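Local coordinates for TolA protein (PDB 1LR0) that forms part of the Tol-Pal system, which probably helps the outer membrane invaginate during cell division and keeps it intact, at residues Asp31-Ile34 / Val35-Ser39. Residues are numbered along the deposited sequence; the frame is centred on the assembly and turned at random.
Sequences DDLI and VNLVS
Asp32 and Asn36 meet one turn apart near the C-terminal end of the long helix 4-41, in the periplasmic TolA domain III, a TonB-like fold in which this helix packs with helix 78-91 against a three-stranded antiparallel sheet. Four successive i to i+4 backbone bonds, from Val35, Asn36, Leu37 and Val38 back to the carbonyls of Asp31 to Ile34, make the turn regular alpha-helix; Val38 N to Ile34 O, at 2.9 Å, is nearly straight, with 168° at the hydrogen. Two side chains add a second grip on carbonyls already used by the backbone. Asn36 has CG beside its own backbone N (chi1 -79°), which folds the amide back along the helix, and ND2 reaches Asp32 O at 2.9 Å from above the carbonyl plane. This bond is bent, 139° at the hydrogen, whereas Asn36 N approaches the same oxygen, Asp32 O, at 2.8 Å and closer to its plane. Ser39 repeats the scheme on Val35 O: OG gives its proton over 2.8 Å, and the backbone N arrives from the opposite face. Asp31 OD2 forms a salt bridge with Arg112 of strand 111-116, and OD1 a hydrogen bond with Tyr109 OH. Apolar pairing takes two other sides of the helix. The branch of Leu33 slants across that of Leu37, with Leu33 CG 3.8 Å from Leu37 CD1; Ile94 lies against Leu33 and Val91 against Leu37. Ile34 and Val38 run side by side, and Val38, which is buried, also touches Ala87 and Val88 of helix 78-91 and Phe116 of strand 111-116. At Val38, CG2 lies opposite the carbonyl carbon across the CA–CB bond and beside the backbone N, a torsion that brings this methyl within 3.1 Å of Ile34 O and 4.1 Å of Ile34 CG2.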
loop_
_atom_site.group_PDB
_atom_site.type_symbol
_atom_site.label_atom_id
_atom_site.label_comp_id
_atom_site.label_asym_id
_atom_site.label_seq_id
_atom_site.Cartn_x
_atom_site.Cartn_y
_atom_site.Cartn_z
ATOM N N ASP A 31 1.974 -4.171 0.044
ATOM C CA ASP A 31 1.475 -3.244 1.036
ATOM C C ASP A 31 2.506 -3.159 2.160
ATOM O O ASP A 31 2.730 -2.062 2.681
ATOM C CB ASP A 31 0.081 -3.579 1.596
ATOM C CG ASP A 31 -1.040 -3.322 0.568
ATOM O OD1 ASP A 31 -0.752 -2.748 -0.543
ATOM O OD2 ASP A 31 -2.219 -3.654 0.795
ATOM N N ASP A 32 3.132 -4.285 2.475
ATOM C CA ASP A 32 4.212 -4.308 3.447
ATOM C C ASP A 32 5.385 -3.427 2.970
ATOM O O ASP A 32 5.928 -2.643 3.775
ATOM C CB ASP A 32 4.759 -5.682 3.704
ATOM C CG ASP A 32 3.879 -6.542 4.548
ATOM O OD1 ASP A 32 2.991 -5.995 5.242
ATOM O OD2 ASP A 32 4.098 -7.827 4.562
ATOM N N LEU A 33 5.756 -3.583 1.703
ATOM C CA LEU A 33 6.805 -2.761 1.124
ATOM C C LEU A 33 6.425 -1.279 1.245
ATOM O O LEU A 33 7.203 -0.481 1.701
ATOM C CB LEU A 33 7.155 -3.223 -0.288
ATOM C CG LEU A 33 8.187 -2.400 -1.078
ATOM C CD1 LEU A 33 9.484 -2.657 -0.450
ATOM C CD2 LEU A 33 8.196 -2.799 -2.507
ATOM N N ILE A 34 5.210 -0.908 0.901
ATOM C CA ILE A 34 4.847 0.493 0.984
ATOM C C ILE A 34 5.012 0.976 2.412
ATOM O O ILE A 34 5.645 1.997 2.713
ATOM C CB ILE A 34 3.424 0.669 0.531
ATOM C CG1 ILE A 34 3.299 0.441 -0.975
ATOM C CG2 ILE A 34 2.895 2.031 0.900
ATOM C CD1 ILE A 34 1.845 0.417 -1.429
ATOM N N VAL A 35 4.502 0.170 3.317
ATOM C CA VAL A 35 4.533 0.556 4.706
ATOM C C VAL A 35 5.987 0.687 5.174
ATOM O O VAL A 35 6.352 1.692 5.809
ATOM C CB VAL A 35 3.673 -0.437 5.603
ATOM C CG1 VAL A 35 4.016 -0.181 7.028
ATOM C CG2 VAL A 35 2.150 -0.124 5.407
ATOM N N ASN A 36 6.840 -0.263 4.820
ATOM C CA ASN A 36 8.218 -0.169 5.279
ATOM C C ASN A 36 8.927 1.051 4.687
ATOM O O ASN A 36 9.668 1.749 5.368
ATOM C CB ASN A 36 8.991 -1.431 4.973
ATOM C CG ASN A 36 8.671 -2.616 6.020
ATOM O OD1 ASN A 36 9.570 -3.090 6.659
ATOM N ND2 ASN A 36 7.411 -2.954 6.223
ATOM N N LEU A 37 8.671 1.310 3.410
ATOM C CA LEU A 37 9.386 2.439 2.734
ATOM C C LEU A 37 8.954 3.779 3.285
ATOM O O LEU A 37 9.789 4.679 3.534
ATOM C CB LEU A 37 9.185 2.364 1.214
ATOM C CG LEU A 37 9.791 1.121 0.545
ATOM C CD1 LEU A 37 9.417 1.153 -0.995
ATOM C CD2 LEU A 37 11.236 1.175 0.741
ATOM N N VAL A 38 7.648 3.909 3.557
ATOM C CA VAL A 38 7.085 5.115 4.170
ATOM C C VAL A 38 7.619 5.230 5.591
ATOM O O VAL A 38 7.997 6.280 6.019
ATOM C CB VAL A 38 5.591 5.096 4.158
ATOM C CG1 VAL A 38 4.995 6.251 4.923
ATOM C CG2 VAL A 38 5.035 5.036 2.730
ATOM N N SER A 39 7.750 4.134 6.291
ATOM C CA SER A 39 8.249 4.216 7.651
ATOM C C SER A 39 9.681 4.753 7.653
ATOM O O SER A 39 10.092 5.526 8.507
ATOM C CB SER A 39 8.250 2.801 8.292
ATOM O OG SER A 39 6.924 2.288 8.457
#